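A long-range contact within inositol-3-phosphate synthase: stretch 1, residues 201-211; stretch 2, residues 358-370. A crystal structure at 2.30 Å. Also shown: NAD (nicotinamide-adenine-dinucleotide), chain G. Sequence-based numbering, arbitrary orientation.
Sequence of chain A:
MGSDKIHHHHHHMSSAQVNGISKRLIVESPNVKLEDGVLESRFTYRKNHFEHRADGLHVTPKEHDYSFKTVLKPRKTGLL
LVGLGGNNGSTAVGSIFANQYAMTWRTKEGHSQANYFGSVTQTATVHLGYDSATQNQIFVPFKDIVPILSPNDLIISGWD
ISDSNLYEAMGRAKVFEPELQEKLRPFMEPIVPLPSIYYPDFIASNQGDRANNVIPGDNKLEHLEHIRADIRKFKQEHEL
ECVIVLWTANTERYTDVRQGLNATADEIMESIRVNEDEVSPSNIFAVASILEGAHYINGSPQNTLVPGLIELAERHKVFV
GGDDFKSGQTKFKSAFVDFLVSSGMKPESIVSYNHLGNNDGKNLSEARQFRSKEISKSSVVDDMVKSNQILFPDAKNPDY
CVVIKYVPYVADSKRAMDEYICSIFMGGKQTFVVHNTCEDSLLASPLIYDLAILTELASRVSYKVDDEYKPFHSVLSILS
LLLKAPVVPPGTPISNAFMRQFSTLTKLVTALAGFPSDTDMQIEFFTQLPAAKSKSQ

Stretch 1 201-211: DFIASNQGDRA
Stretch 2 358-370: NNDGKNLSEARQF

Stretch 1 leaves a 3-10 segment at F202, passes I203 and A204 as extended loop (phi/psi -131/-179 and -59/121), and turns into a second 3-10 segment, 205-207. Q207 N closes that turn on A204 O at 3.0 Å. Stretch 2 is helix 359-363, a short link, and a helix starting at 367. N358 (chi1 p) caps the first helix, its OD1 accepting from G361 N at 3.1 Å. E366 is the N-cap of the second. In register, A204 CA lies 5.2 Å from N363 CA, and I203 CA 6.7 Å from Q369 CA.

The contact is mostly polar. A204 N donates to N363 OD1 at 3.1 Å; N363 has chi1 t, and its ND2 is satisfied elsewhere in the structure. Q369 OE1 is also 3.0 Å from A204 N, but the angle is too poor for a hydrogen bond. E366 (m, t) points toward stretch 1 and takes both donors of S205: S205 N to OE1 at 3.0 Å, and S205 OG (chi1 p) to OE2 at 3.1 Å. One carboxylate thus holds the start of the 3-10 turn.

N206 (chi1 p) points toward the helix end. Its ND2 donates to K362 O at 2.7 Å, and S365 OG donates to the same oxygen at 3.1 Å. N206 OD1 accepts from Q207 NE2 at 3.0 Å.

Q207 (m, m) and N359 (chi1 t) pair their amides reciprocally. N359 ND2 donates to Q207 OE1 at 3.1 Å, and Q207 NE2 donates to N359 OD1 at 3.2 Å. N359 ND2 also donates to NAD O1A at 2.6 Å, so both amides donate twice. R210 (t, t) lays one guanidinium face against N359 ND2 and NAD C3B. Its NH1 makes a weak hydrogen bond to NAD O2B at 3.3 Å.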

# COMPACT_ATOMS: atom_id res chain seq x y z
N ASP A 201 -8.55 2.31 -38.89
CA ASP A 201 -7.10 2.18 -38.75
C ASP A 201 -6.39 3.13 -37.76
O ASP A 201 -5.21 2.88 -37.38
CB ASP A 201 -6.46 2.24 -40.16
CG ASP A 201 -7.28 3.13 -41.19
OD1 ASP A 201 -8.55 3.05 -41.26
OD2 ASP A 201 -6.72 3.95 -41.98
N PHE A 202 -7.06 4.19 -37.30
CA PHE A 202 -6.46 5.11 -36.31
C PHE A 202 -6.81 4.83 -34.84
O PHE A 202 -6.24 5.47 -33.97
CB PHE A 202 -6.71 6.61 -36.66
CG PHE A 202 -5.90 7.12 -37.85
CD1 PHE A 202 -6.33 6.92 -39.14
CD2 PHE A 202 -4.69 7.78 -37.66
CE1 PHE A 202 -5.57 7.33 -40.25
CE2 PHE A 202 -3.94 8.22 -38.76
CZ PHE A 202 -4.39 8.00 -40.04
N ILE A 203 -7.70 3.87 -34.54
CA ILE A 203 -7.97 3.50 -33.11
C ILE A 203 -7.93 1.99 -32.88
O ILE A 203 -7.66 1.25 -33.84
CB ILE A 203 -9.31 4.08 -32.59
CG1 ILE A 203 -10.49 3.35 -33.21
CG2 ILE A 203 -9.44 5.57 -32.88
CD1 ILE A 203 -11.78 4.15 -33.15
N ALA A 204 -8.17 1.53 -31.63
CA ALA A 204 -8.21 0.08 -31.32
C ALA A 204 -9.28 -0.64 -32.15
O ALA A 204 -10.47 -0.33 -32.08
CB ALA A 204 -8.47 -0.15 -29.86
N SER A 205 -8.84 -1.62 -32.94
CA SER A 205 -9.77 -2.39 -33.78
C SER A 205 -11.02 -2.92 -33.02
O SER A 205 -12.04 -3.30 -33.63
CB SER A 205 -9.02 -3.50 -34.57
OG SER A 205 -8.82 -4.67 -33.81
N ASN A 206 -10.96 -2.90 -31.69
CA ASN A 206 -12.08 -3.37 -30.87
C ASN A 206 -13.32 -2.41 -30.80
O ASN A 206 -14.35 -2.73 -30.17
CB ASN A 206 -11.62 -3.99 -29.49
CG ASN A 206 -10.97 -2.98 -28.54
OD1 ASN A 206 -11.49 -1.87 -28.33
ND2 ASN A 206 -9.82 -3.38 -27.93
N GLN A 207 -13.21 -1.29 -31.52
CA GLN A 207 -14.24 -0.25 -31.53
C GLN A 207 -15.23 -0.34 -32.70
O GLN A 207 -16.08 0.53 -32.83
CB GLN A 207 -13.60 1.16 -31.52
CG GLN A 207 -12.61 1.41 -30.36
CD GLN A 207 -13.32 1.55 -29.02
OE1 GLN A 207 -14.34 2.28 -28.91
NE2 GLN A 207 -12.80 0.85 -28.01
N GLY A 208 -15.11 -1.39 -33.52
CA GLY A 208 -15.88 -1.55 -34.77
C GLY A 208 -17.38 -1.67 -34.54
O GLY A 208 -18.16 -0.91 -35.12
N ASP A 209 -17.75 -2.63 -33.68
CA ASP A 209 -19.10 -2.79 -33.11
C ASP A 209 -19.84 -1.50 -32.69
O ASP A 209 -21.06 -1.40 -32.84
CB ASP A 209 -19.04 -3.72 -31.87
CG ASP A 209 -19.43 -5.17 -32.17
OD1 ASP A 209 -20.08 -5.42 -33.22
OD2 ASP A 209 -19.14 -6.11 -31.40
N ARG A 210 -19.10 -0.54 -32.13
CA ARG A 210 -19.68 0.67 -31.53
C ARG A 210 -20.01 1.74 -32.57
O ARG A 210 -20.82 2.65 -32.32
CB ARG A 210 -18.74 1.22 -30.46
CG ARG A 210 -19.16 2.50 -29.76
CD ARG A 210 -18.03 3.21 -29.04
NE ARG A 210 -18.01 2.85 -27.63
CZ ARG A 210 -18.62 3.53 -26.66
NH1 ARG A 210 -19.30 4.64 -26.94
NH2 ARG A 210 -18.53 3.09 -25.40
N ALA A 211 -19.42 1.62 -33.75
CA ALA A 211 -19.44 2.68 -34.73
C ALA A 211 -20.62 2.55 -35.69
O ALA A 211 -20.51 1.87 -36.71
CB ALA A 211 -18.11 2.72 -35.48
N ASN A 358 -13.15 0.80 -18.16
CA ASN A 358 -14.04 1.64 -18.98
C ASN A 358 -13.71 1.47 -20.47
O ASN A 358 -12.85 0.64 -20.81
CB ASN A 358 -14.09 3.10 -18.47
CG ASN A 358 -12.72 3.81 -18.41
OD1 ASN A 358 -11.72 3.36 -18.98
ND2 ASN A 358 -12.70 4.94 -17.72
N ASN A 359 -14.39 2.21 -21.37
CA ASN A 359 -14.05 2.15 -22.80
C ASN A 359 -12.69 2.73 -23.15
O ASN A 359 -12.10 2.37 -24.19
CB ASN A 359 -15.11 2.78 -23.72
CG ASN A 359 -14.89 2.40 -25.20
OD1 ASN A 359 -14.79 1.22 -25.54
ND2 ASN A 359 -14.81 3.41 -26.08
N ASP A 360 -12.20 3.63 -22.29
CA ASP A 360 -10.85 4.18 -22.40
C ASP A 360 -9.82 3.03 -22.28
O ASP A 360 -8.96 2.88 -23.16
CB ASP A 360 -10.63 5.33 -21.38
CG ASP A 360 -9.24 5.99 -21.47
OD1 ASP A 360 -8.61 5.96 -22.58
OD2 ASP A 360 -8.68 6.56 -20.49
N GLY A 361 -9.95 2.19 -21.25
CA GLY A 361 -9.05 1.04 -21.06
C GLY A 361 -9.10 -0.04 -22.15
O GLY A 361 -8.04 -0.56 -22.59
N LYS A 362 -10.32 -0.37 -22.58
CA LYS A 362 -10.56 -1.34 -23.66
C LYS A 362 -9.90 -0.89 -24.98
O LYS A 362 -9.41 -1.72 -25.78
CB LYS A 362 -12.06 -1.56 -23.83
CG LYS A 362 -12.51 -2.60 -24.86
CD LYS A 362 -14.03 -2.49 -25.07
CE LYS A 362 -14.47 -2.92 -26.46
NZ LYS A 362 -15.21 -4.23 -26.45
N ASN A 363 -9.87 0.43 -25.20
CA ASN A 363 -9.14 1.03 -26.33
C ASN A 363 -7.61 0.97 -26.19
O ASN A 363 -6.89 0.68 -27.16
CB ASN A 363 -9.59 2.50 -26.56
CG ASN A 363 -9.15 3.03 -27.93
OD1 ASN A 363 -9.51 2.45 -28.97
ND2 ASN A 363 -8.39 4.12 -27.93
N LEU A 364 -7.12 1.25 -24.99
CA LEU A 364 -5.69 1.16 -24.68
C LEU A 364 -5.22 -0.28 -24.44
O LEU A 364 -4.07 -0.48 -24.01
CB LEU A 364 -5.34 2.07 -23.49
CG LEU A 364 -5.89 3.51 -23.58
CD1 LEU A 364 -6.06 4.14 -22.19
CD2 LEU A 364 -5.02 4.39 -24.51
N SER A 365 -6.10 -1.27 -24.71
CA SER A 365 -5.73 -2.72 -24.77
C SER A 365 -4.76 -2.90 -25.91
O SER A 365 -3.89 -3.78 -25.85
CB SER A 365 -6.93 -3.64 -25.11
OG SER A 365 -7.88 -3.76 -24.07
N GLU A 366 -4.95 -2.10 -26.97
CA GLU A 366 -4.18 -2.29 -28.22
C GLU A 366 -2.89 -1.45 -28.27
O GLU A 366 -2.83 -0.35 -27.69
CB GLU A 366 -5.07 -2.17 -29.47
CG GLU A 366 -6.06 -3.32 -29.56
CD GLU A 366 -6.75 -3.44 -30.92
OE1 GLU A 366 -6.30 -2.83 -31.92
OE2 GLU A 366 -7.77 -4.16 -30.98
N ALA A 367 -1.86 -2.00 -28.93
CA ALA A 367 -0.47 -1.55 -28.71
C ALA A 367 -0.17 -0.11 -29.18
O ALA A 367 0.37 0.68 -28.40
CB ALA A 367 0.56 -2.59 -29.26
N ARG A 368 -0.52 0.22 -30.42
CA ARG A 368 -0.31 1.56 -31.01
C ARG A 368 -1.01 2.72 -30.26
O ARG A 368 -0.53 3.87 -30.28
CB ARG A 368 -0.71 1.57 -32.50
N GLN A 369 -2.13 2.39 -29.61
CA GLN A 369 -2.90 3.33 -28.77
C GLN A 369 -2.24 3.48 -27.39
O GLN A 369 -2.05 4.62 -26.91
CB GLN A 369 -4.36 2.86 -28.62
CG GLN A 369 -5.29 3.21 -29.82
CD GLN A 369 -5.18 2.24 -30.98
OE1 GLN A 369 -5.30 1.01 -30.80
NE2 GLN A 369 -4.95 2.77 -32.18
N PHE A 370 -1.88 2.35 -26.77
CA PHE A 370 -1.05 2.36 -25.55
C PHE A 370 0.28 3.12 -25.71
O PHE A 370 0.68 3.80 -24.77
CB PHE A 370 -0.77 0.94 -25.01
CG PHE A 370 0.30 0.91 -23.95
CD1 PHE A 370 0.01 1.29 -22.64
CD2 PHE A 370 1.61 0.53 -24.27
CE1 PHE A 370 1.00 1.28 -21.64
CE2 PHE A 370 2.62 0.52 -23.29
CZ PHE A 370 2.32 0.89 -21.97
PA NAD G . -14.73 6.73 -23.77
O1A NAD G . -14.60 5.51 -24.56
O2A NAD G . -15.77 6.52 -22.75
O5B NAD G . -15.04 7.92 -24.77
C5B NAD G . -14.68 7.81 -26.12
C4B NAD G . -15.91 8.16 -26.94
O4B NAD G . -15.48 8.70 -28.17
C3B NAD G . -16.75 6.96 -27.27
O3B NAD G . -18.08 7.44 -27.24
C2B NAD G . -16.45 6.63 -28.71
O2B NAD G . -17.73 6.35 -29.28
C1B NAD G . -15.99 7.98 -29.25
N9A NAD G . -15.11 8.03 -30.44
C8A NAD G . -14.09 7.21 -30.82
N7A NAD G . -13.60 7.66 -32.00
C5A NAD G . -14.27 8.75 -32.41
C6A NAD G . -14.21 9.57 -33.55
N6A NAD G . -13.38 9.35 -34.58
N1A NAD G . -15.10 10.61 -33.66
C2A NAD G . -16.04 10.82 -32.70
N3A NAD G . -16.11 9.99 -31.62
C4A NAD G . -15.25 8.97 -31.45
O3 NAD G . -13.32 7.17 -23.10
PN NAD G . -13.27 8.38 -22.07
O1N NAD G . -14.44 9.25 -22.37
O2N NAD G . -13.13 7.81 -20.73
O5D NAD G . -11.99 9.28 -22.50
C5D NAD G . -11.77 9.64 -23.85
C4D NAD G . -10.31 10.01 -24.18
O4D NAD G . -9.80 10.89 -23.21
C3D NAD G . -9.36 8.81 -24.23
O3D NAD G . -8.48 8.99 -25.31
C2D NAD G . -8.51 8.98 -23.00
O2D NAD G . -7.18 8.50 -23.10
C1D NAD G . -8.49 10.48 -22.88
N1N NAD G . -8.06 10.76 -21.51
C2N NAD G . -8.82 10.34 -20.46
C3N NAD G . -8.38 10.59 -19.18
C7N NAD G . -9.39 10.47 -18.11
O7N NAD G . -10.66 10.01 -18.53
N7N NAD G . -9.09 10.82 -16.85
C4N NAD G . -7.16 11.27 -18.95
C5N NAD G . -6.40 11.66 -20.02
C6N NAD G . -6.85 11.39 -21.32